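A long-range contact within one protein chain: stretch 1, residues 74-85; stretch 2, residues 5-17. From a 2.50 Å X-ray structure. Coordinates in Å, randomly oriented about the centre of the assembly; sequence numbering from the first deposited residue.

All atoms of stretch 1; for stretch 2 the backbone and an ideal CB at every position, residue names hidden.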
ATOM      1  N   LYS A  74     -12.311   1.195 -12.199  1.00 20.48           N
ATOM      2  CA  LYS A  74     -13.299   2.267 -12.182  1.00 28.19           C
ATOM      3  C   LYS A  74     -13.504   2.890 -10.810  1.00 29.71           C
ATOM      4  O   LYS A  74     -14.168   3.917 -10.676  1.00 32.04           O
ATOM      5  CB  LYS A  74     -14.639   1.767 -12.732  1.00 21.11           C
ATOM      6  CG  LYS A  74     -14.571   1.365 -14.200  1.00 38.69           C
ATOM      7  CD  LYS A  74     -13.932   2.475 -15.033  1.00 39.56           C
ATOM      8  CE  LYS A  74     -13.667   2.039 -16.464  1.00 33.42           C
ATOM      9  NZ  LYS A  74     -12.882   3.069 -17.201  1.00 26.16           N
ATOM     10  N   GLN A  75     -12.936   2.264  -9.791  1.00 21.31           N
ATOM     11  CA  GLN A  75     -13.045   2.780  -8.442  1.00 20.36           C
ATOM     12  C   GLN A  75     -11.764   2.462  -7.704  1.00 19.59           C
ATOM     13  O   GLN A  75     -11.272   1.340  -7.757  1.00 18.63           O
ATOM     14  CB  GLN A  75     -14.240   2.161  -7.713  1.00 16.44           C
ATOM     15  CG  GLN A  75     -14.371   2.634  -6.273  1.00 21.38           C
ATOM     16  CD  GLN A  75     -15.644   2.152  -5.611  1.00 31.44           C
ATOM     17  OE1 GLN A  75     -15.956   0.961  -5.636  1.00 23.06           O
ATOM     18  NE2 GLN A  75     -16.384   3.075  -5.006  1.00 21.72           N
ATOM     19  N   ALA A  76     -11.219   3.461  -7.028  1.00 21.65           N
ATOM     20  CA  ALA A  76      -9.990   3.281  -6.275  1.00 28.06           C
ATOM     21  C   ALA A  76     -10.118   2.156  -5.253  1.00 25.76           C
ATOM     22  O   ALA A  76     -11.182   1.927  -4.682  1.00 24.65           O
ATOM     23  CB  ALA A  76      -9.617   4.577  -5.576  1.00 23.20           C
ATOM     24  N   THR A  77      -9.021   1.452  -5.025  1.00 24.60           N
ATOM     25  CA  THR A  77      -9.009   0.366  -4.065  1.00 27.65           C
ATOM     26  C   THR A  77      -7.615   0.303  -3.453  1.00 29.91           C
ATOM     27  O   THR A  77      -6.628   0.650  -4.108  1.00 28.28           O
ATOM     28  CB  THR A  77      -9.354  -0.974  -4.746  1.00 31.32           C
ATOM     29  OG1 THR A  77      -9.484  -1.995  -3.750  1.00 27.82           O
ATOM     30  CG2 THR A  77      -8.271  -1.361  -5.756  1.00 16.81           C
ATOM     31  N   GLY A  78      -7.535  -0.117  -2.194  1.00 27.73           N
ATOM     32  CA  GLY A  78      -6.246  -0.198  -1.533  1.00 21.60           C
ATOM     33  C   GLY A  78      -6.123  -1.344  -0.549  1.00 21.31           C
ATOM     34  O   GLY A  78      -7.054  -2.129  -0.362  1.00 22.49           O
ATOM     35  N   ALA A  79      -4.957  -1.444   0.079  1.00 17.96           N
ATOM     36  CA  ALA A  79      -4.698  -2.487   1.061  1.00 16.54           C
ATOM     37  C   ALA A  79      -3.561  -2.029   1.956  1.00 18.26           C
ATOM     38  O   ALA A  79      -2.818  -1.110   1.608  1.00 17.86           O
ATOM     39  CB  ALA A  79      -4.318  -3.790   0.368  1.00  3.93           C
ATOM     40  N   PHE A  80      -3.430  -2.665   3.114  1.00 14.89           N
ATOM     41  CA  PHE A  80      -2.359  -2.314   4.029  1.00 19.92           C
ATOM     42  C   PHE A  80      -1.692  -3.590   4.519  1.00 18.05           C
ATOM     43  O   PHE A  80      -2.376  -4.549   4.883  1.00 12.54           O
ATOM     44  CB  PHE A  80      -2.900  -1.521   5.220  1.00 18.68           C
ATOM     45  CG  PHE A  80      -1.825  -0.992   6.117  1.00 23.16           C
ATOM     46  CD1 PHE A  80      -1.070   0.115   5.734  1.00 22.78           C
ATOM     47  CD2 PHE A  80      -1.522  -1.630   7.317  1.00 19.65           C
ATOM     48  CE1 PHE A  80      -0.023   0.579   6.531  1.00 19.38           C
ATOM     49  CE2 PHE A  80      -0.475  -1.173   8.123  1.00 18.50           C
ATOM     50  CZ  PHE A  80       0.277  -0.065   7.726  1.00  8.35           C
ATOM     51  N   ILE A  81      -0.359  -3.596   4.526  1.00 21.06           N
ATOM     52  CA  ILE A  81       0.404  -4.759   4.972  1.00 22.50           C
ATOM     53  C   ILE A  81       1.474  -4.453   6.013  1.00 23.75           C
ATOM     54  O   ILE A  81       2.267  -3.526   5.849  1.00 21.68           O
ATOM     55  CB  ILE A  81       1.125  -5.451   3.806  1.00 22.00           C
ATOM     56  CG1 ILE A  81       0.116  -5.921   2.761  1.00 16.47           C
ATOM     57  CG2 ILE A  81       1.951  -6.619   4.340  1.00  9.66           C
ATOM     58  CD1 ILE A  81       0.751  -6.677   1.597  1.00  9.65           C
ATOM     59  N   ARG A  82       1.487  -5.254   7.076  1.00 26.07           N
ATOM     60  CA  ARG A  82       2.468  -5.140   8.156  1.00 24.25           C
ATOM     61  C   ARG A  82       3.262  -6.443   8.087  1.00 21.97           C
ATOM     62  O   ARG A  82       2.719  -7.527   8.324  1.00 15.17           O
ATOM     63  CB  ARG A  82       1.774  -5.028   9.518  1.00 16.33           C
ATOM     64  CG  ARG A  82       2.281  -3.894  10.404  1.00 21.75           C
ATOM     65  CD  ARG A  82       2.959  -4.405  11.658  1.00 13.76           C
ATOM     66  NE  ARG A  82       2.088  -5.295  12.427  1.00 33.10           N
ATOM     67  CZ  ARG A  82       1.195  -4.898  13.325  1.00 10.29           C
ATOM     68  NH1 ARG A  82       1.036  -3.614  13.595  1.00 34.91           N
ATOM     69  NH2 ARG A  82       0.460  -5.793  13.955  1.00 21.40           N
ATOM     70  N   THR A  83       4.541  -6.332   7.739  1.00 13.32           N
ATOM     71  CA  THR A  83       5.407  -7.496   7.602  1.00  5.13           C
ATOM     72  C   THR A  83       5.933  -8.015   8.944  1.00 10.95           C
ATOM     73  O   THR A  83       6.143  -7.248   9.881  1.00 13.34           O
ATOM     74  CB  THR A  83       6.601  -7.168   6.662  1.00 16.62           C
ATOM     75  OG1 THR A  83       7.303  -6.014   7.151  1.00 25.52           O
ATOM     76  CG2 THR A  83       6.096  -6.877   5.236  1.00  9.92           C
ATOM     77  N   ARG A  84       6.124  -9.327   9.039  1.00 19.09           N
ATOM     78  CA  ARG A  84       6.637  -9.926  10.265  1.00 26.41           C
ATOM     79  C   ARG A  84       8.083  -9.472  10.439  1.00 30.17           C
ATOM     80  O   ARG A  84       8.547  -9.230  11.554  1.00 25.13           O
ATOM     81  CB  ARG A  84       6.583 -11.451  10.182  1.00 23.09           C
ATOM     82  CG  ARG A  84       6.986 -12.144  11.473  1.00 33.47           C
ATOM     83  CD  ARG A  84       6.851 -13.653  11.353  1.00 31.98           C
ATOM     84  NE  ARG A  84       5.530 -14.027  10.861  1.00 39.62           N
ATOM     85  CZ  ARG A  84       5.126 -15.277  10.674  1.00 48.42           C
ATOM     86  NH1 ARG A  84       5.945 -16.285  10.941  1.00 64.81           N
ATOM     87  NH2 ARG A  84       3.906 -15.516  10.215  1.00 40.99           N
ATOM     88  N   GLU A  85       8.780  -9.356   9.312  1.00 29.47           N
ATOM     89  CA  GLU A  85      10.171  -8.925   9.281  1.00 29.32           C
ATOM     90  C   GLU A  85      10.312  -7.834   8.220  1.00 18.03           C
ATOM     91  O   GLU A  85       9.575  -7.817   7.243  1.00 11.30           O
ATOM     92  CB  GLU A  85      11.079 -10.106   8.923  1.00 27.53           C
ATOM     93  CG  GLU A  85      12.124 -10.463   9.968  1.00 33.45           C
ATOM     94  CD  GLU A  85      11.530 -11.085  11.214  1.00 42.84           C
ATOM     95  OE1 GLU A  85      10.820 -10.381  11.957  1.00 43.93           O
ATOM     96  OE2 GLU A  85      11.774 -12.287  11.449  1.00 58.08           O
ATOM     97  N   UNK A   5     -11.471   5.508   3.813  1.00 31.57           N
ATOM     98  CA  UNK A   5     -12.234   4.550   4.593  1.00 28.53           C
ATOM     99  C   UNK A   5     -13.011   3.552   3.752  1.00 30.22           C
ATOM    100  O   UNK A   5     -13.040   2.361   4.061  1.00 29.70           O
ATOM    101  CB  UNK A   5     -13.203   5.297   5.511  1.00 28.53           C
ATOM    102  N   UNK A   6     -13.647   4.028   2.688  1.00 30.03           N
ATOM    103  CA  UNK A   6     -14.410   3.137   1.828  1.00 38.57           C
ATOM    104  C   UNK A   6     -13.472   2.357   0.920  1.00 39.93           C
ATOM    105  O   UNK A   6     -13.896   1.456   0.197  1.00 45.89           O
ATOM    106  CB  UNK A   6     -15.428   3.924   0.999  1.00 38.57           C
ATOM    107  N   UNK A   7     -12.192   2.698   0.972  1.00 36.40           N
ATOM    108  CA  UNK A   7     -11.200   2.029   0.149  1.00 34.41           C
ATOM    109  C   UNK A   7     -10.401   0.991   0.931  1.00 31.89           C
ATOM    110  O   UNK A   7      -9.775   0.107   0.343  1.00 33.20           O
ATOM    111  CB  UNK A   7     -10.251   3.062  -0.462  1.00 34.41           C
ATOM    112  N   UNK A   8     -10.448   1.076   2.258  1.00 31.22           N
ATOM    113  CA  UNK A   8      -9.700   0.141   3.092  1.00 26.76           C
ATOM    114  C   UNK A   8     -10.528  -0.670   4.104  1.00 20.60           C
ATOM    115  O   UNK A   8     -10.556  -0.350   5.290  1.00 10.66           O
ATOM    116  CB  UNK A   8      -8.628   0.923   3.853  1.00 26.76           C
ATOM    117  N   UNK A   9     -11.232  -1.720   3.642  1.00 17.65           N
ATOM    118  CA  UNK A   9     -12.015  -2.523   4.581  1.00 16.50           C
ATOM    119  C   UNK A   9     -11.054  -3.409   5.376  1.00 19.04           C
ATOM    120  O   UNK A   9      -9.888  -3.549   5.013  1.00 21.53           O
ATOM    121  CB  UNK A   9     -13.063  -3.365   3.851  1.00 16.50           C
ATOM    122  N   UNK A  10     -11.539  -4.001   6.458  1.00 25.19           N
ATOM    123  CA  UNK A  10     -10.705  -4.858   7.292  1.00 22.36           C
ATOM    124  C   UNK A  10     -10.223  -6.083   6.519  1.00 21.45           C
ATOM    125  O   UNK A  10      -9.195  -6.672   6.852  1.00 16.10           O
ATOM    126  CB  UNK A  10     -11.475  -5.293   8.541  1.00 22.36           C
ATOM    127  N   UNK A  11     -10.972  -6.458   5.483  1.00 22.21           N
ATOM    128  CA  UNK A  11     -10.626  -7.602   4.642  1.00 20.61           C
ATOM    129  C   UNK A  11      -9.404  -7.310   3.752  1.00 19.17           C
ATOM    130  O   UNK A  11      -8.852  -8.221   3.138  1.00 18.84           O
ATOM    131  CB  UNK A  11     -11.824  -7.990   3.773  1.00 20.61           C
ATOM    132  N   UNK A  12      -9.000  -6.042   3.675  1.00 16.08           N
ATOM    133  CA  UNK A  12      -7.847  -5.638   2.862  1.00 19.82           C
ATOM    134  C   UNK A  12      -6.623  -5.278   3.712  1.00 20.30           C
ATOM    135  O   UNK A  12      -5.700  -4.619   3.234  1.00 16.66           O
ATOM    136  CB  UNK A  12      -8.227  -4.445   1.982  1.00 19.82           C
ATOM    137  N   UNK A  13      -6.628  -5.723   4.967  1.00 17.87           N
ATOM    138  CA  UNK A  13      -5.543  -5.460   5.903  1.00 16.93           C
ATOM    139  C   UNK A  13      -4.905  -6.756   6.398  1.00 18.40           C
ATOM    140  O   UNK A  13      -5.607  -7.671   6.815  1.00 16.72           O
ATOM    141  CB  UNK A  13      -6.057  -4.641   7.089  1.00 16.93           C
ATOM    142  N   UNK A  14      -3.575  -6.826   6.329  1.00 17.46           N
ATOM    143  CA  UNK A  14      -2.806  -7.996   6.778  1.00 12.72           C
ATOM    144  C   UNK A  14      -1.865  -7.499   7.880  1.00 18.80           C
ATOM    145  O   UNK A  14      -1.089  -6.564   7.666  1.00 22.35           O
ATOM    146  CB  UNK A  14      -2.035  -8.649   5.630  1.00 12.72           C
ATOM    147  N   UNK A  15      -1.930  -8.125   9.050  1.00 11.72           N
ATOM    148  CA  UNK A  15      -1.125  -7.703  10.194  1.00 13.58           C
ATOM    149  C   UNK A  15       0.210  -8.400  10.434  1.00 17.99           C
ATOM    150  O   UNK A  15       1.098  -7.819  11.059  1.00 15.06           O
ATOM    151  CB  UNK A  15      -1.972  -7.876  11.457  1.00 13.58           C
ATOM    152  N   UNK A  16       0.361  -9.634   9.954  1.00 27.73           N
ATOM    153  CA  UNK A  16       1.592 -10.380  10.202  1.00 20.96           C
ATOM    154  C   UNK A  16       2.016 -11.262   9.033  1.00 14.45           C
ATOM    155  O   UNK A  16       2.143 -12.477   9.176  1.00 14.33           O
ATOM    156  CB  UNK A  16       1.423 -11.246  11.452  1.00 20.96           C
ATOM    157  N   UNK A  17       2.258 -10.646   7.882  1.00 15.90           N
ATOM    158  CA  UNK A  17       2.649 -11.395   6.691  1.00 15.82           C
ATOM    159  C   UNK A  17       4.120 -11.814   6.660  1.00 19.32           C
ATOM    160  O   UNK A  17       5.022 -10.999   6.840  1.00 24.47           O
ATOM    161  CB  UNK A  17       2.344 -10.556   5.449  1.00 15.82           C
TER

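Position 5 has helical backbone angles, and its ideal CB finds nothing of stretch 1 within reach. Almost any residue would fit. It is Gly5, which makes no contact here.

Position 6 points sideways, with the amide of Gln75 some way off. A long polar side chain could approach it. Glu6 does so loosely: OE1 lies 4.0 Å from Gln75 NE2, too far for a hydrogen bond.

Position 7 lies beside Thr77, its CB among the backbone atoms of residues 76 to 78. Gly78 has no side chain there, which leaves space for a branched or long apolar group. Ile7 takes it. Ile7 CG1 packs 3.9 Å from Ala76 CB and 3.7 Å from Thr77 CA. The backbone adds a weak hydrogen bond, Gly78 N to Ile7 O, at 3.4 Å.

Position 8 has its CB sideways and distant, 5.4 Å from Gly78 O. A medium or long apolar side chain could reach the strand. Leu8 does: CD1 comes 3.6 Å from Ala79 CA and 4.3 Å from Phe80 CB.

Positions 9, 10 and 11 bow away from stretch 1, so it sets little preference. They are Pro9, Leu10 and Ser11; the last two form a 3-10 segment.

Position 12 brings its CB 3.5 Å from Gly78 O. Apolar or polar groups could lie here, and a donor would find a carbonyl nearby. His12 is the residue; its ND1 is 3.1 Å from Gly78 O. Its backbone starts the regular pairing, with Phe80 N bonded to His12 O at 3.0 Å.

Position 13 pairs in parallel with Phe80, and its CB takes the same sheet face as that side chain. Strand angles and an apolar neighbour suit a beta-branched residue or leucine. Ile13 sets CG1 4.4 Å from Phe80 CB.

Position 14 pairs with Ile81 on the other face. Valine, isoleucine or leucine would suit. Val14 meets Ile81 CG1 with its CB at 4.4 Å. Its backbone bonds twice: Val14 N to Phe80 O at 3.0 Å, and Arg82 N to Val14 O at 2.9 Å.

Position 15 lies at a bulge, where the register shifts by one. Its CB lies 4.1 Å from Arg82 NH2, so an acidic, polar or apolar group could serve. Leu15 lays CD2 over one face of the guanidinium. Its carbonyl accepts from Arg82: NE to Leu15 O is 3.0 Å.

Position 16 directs its CB away, but Arg84 NE is 5.0 Å from it. A short acidic side chain could reach that charge. Asp16 forms a salt bridge, OD2 to Arg84 NE at 3.2 Å.

Position 17 resumes the pairing, opposite Thr83, with its CB 4.1 Å from Ile81 CG2. A long or branched apolar residue fits. Met17 extends until CE touches Ile81 CD1 at 3.8 Å. Its backbone bonds Met17 N to Arg82 O at 3.2 Å and Arg84 N to Met17 O at 3.0 Å.

Stretch 2 5-17: GEILPLSHIVLDM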
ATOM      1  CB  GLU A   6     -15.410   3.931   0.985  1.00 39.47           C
ATOM      2  CG  GLU A   6     -14.781   4.965   0.087  1.00 59.48           C
ATOM      3  CD  GLU A   6     -15.804   5.674  -0.774  1.00 74.01           C
ATOM      4  OE1 GLU A   6     -16.533   4.984  -1.519  1.00 73.41           O
ATOM      5  OE2 GLU A   6     -15.877   6.920  -0.703  1.00 77.27           O
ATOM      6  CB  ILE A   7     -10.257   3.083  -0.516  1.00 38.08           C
ATOM      7  CG1 ILE A   7     -10.529   3.119  -2.023  1.00 47.69           C
ATOM      8  CG2 ILE A   7      -8.782   2.784  -0.229  1.00 15.50           C
ATOM      9  CD1 ILE A   7     -11.987   3.385  -2.385  1.00 35.83           C
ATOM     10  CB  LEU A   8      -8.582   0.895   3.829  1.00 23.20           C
ATOM     11  CG  LEU A   8      -7.460   0.068   4.466  1.00 28.67           C
ATOM     12  CD1 LEU A   8      -6.657  -0.617   3.372  1.00 27.85           C
ATOM     13  CD2 LEU A   8      -6.553   0.961   5.297  1.00 35.94           C
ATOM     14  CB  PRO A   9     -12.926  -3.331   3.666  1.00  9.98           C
ATOM     15  CG  PRO A   9     -12.090  -3.521   2.470  1.00 18.40           C
ATOM     16  CD  PRO A   9     -11.510  -2.142   2.260  1.00 14.61           C
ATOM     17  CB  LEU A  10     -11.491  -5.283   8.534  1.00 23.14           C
ATOM     18  CG  LEU A  10     -11.950  -4.103   9.400  1.00 23.15           C
ATOM     19  CD1 LEU A  10     -12.927  -4.573  10.468  1.00 32.67           C
ATOM     20  CD2 LEU A  10     -10.741  -3.456  10.038  1.00 16.33           C
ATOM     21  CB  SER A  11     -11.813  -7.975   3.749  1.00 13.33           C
ATOM     22  OG  SER A  11     -12.046  -6.962   2.785  1.00 12.06           O
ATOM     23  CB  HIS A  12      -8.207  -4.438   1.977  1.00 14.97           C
ATOM     24  CG  HIS A  12      -9.143  -4.767   0.853  1.00 22.19           C
ATOM     25  ND1 HIS A  12      -9.657  -3.806   0.008  1.00 26.13           N
ATOM     26  CD2 HIS A  12      -9.662  -5.946   0.439  1.00 22.69           C
ATOM     27  CE1 HIS A  12     -10.454  -4.381  -0.875  1.00 28.34           C
ATOM     28  NE2 HIS A  12     -10.475  -5.679  -0.634  1.00 19.16           N
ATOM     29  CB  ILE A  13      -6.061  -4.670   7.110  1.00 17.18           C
ATOM     30  CG1 ILE A  13      -6.621  -3.327   6.632  1.00 12.06           C
ATOM     31  CG2 ILE A  13      -4.952  -4.499   8.145  1.00 13.30           C
ATOM     32  CD1 ILE A  13      -7.315  -2.534   7.708  1.00 19.05           C
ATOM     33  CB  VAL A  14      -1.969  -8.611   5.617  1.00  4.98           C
ATOM     34  CG1 VAL A  14      -1.203  -9.835   6.106  1.00 13.70           C
ATOM     35  CG2 VAL A  14      -2.874  -8.995   4.469  1.00  8.59           C
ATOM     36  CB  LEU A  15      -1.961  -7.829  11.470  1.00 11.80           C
ATOM     37  CG  LEU A  15      -3.308  -7.104  11.507  1.00 15.56           C
ATOM     38  CD1 LEU A  15      -4.108  -7.588  12.706  1.00  4.40           C
ATOM     39  CD2 LEU A  15      -3.091  -5.599  11.556  1.00 18.98           C
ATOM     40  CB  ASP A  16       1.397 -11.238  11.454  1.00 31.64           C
ATOM     41  CG  ASP A  16       2.695 -11.805  11.987  1.00 40.51           C
ATOM     42  OD1 ASP A  16       2.628 -12.653  12.899  1.00 46.02           O
ATOM     43  OD2 ASP A  16       3.777 -11.402  11.506  1.00 40.17           O
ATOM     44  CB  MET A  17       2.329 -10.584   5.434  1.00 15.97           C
ATOM     45  CG  MET A  17       2.713 -11.285   4.132  1.00 31.56           C
ATOM     46  SD  MET A  17       2.544 -10.221   2.682  1.00 27.46           S
ATOM     47  CE  MET A  17       0.804 -10.381   2.373  1.00 33.78           C
TER
HETATM   48  O   HOH W   1       8.168 -10.679   6.427  1.00 29.20           O
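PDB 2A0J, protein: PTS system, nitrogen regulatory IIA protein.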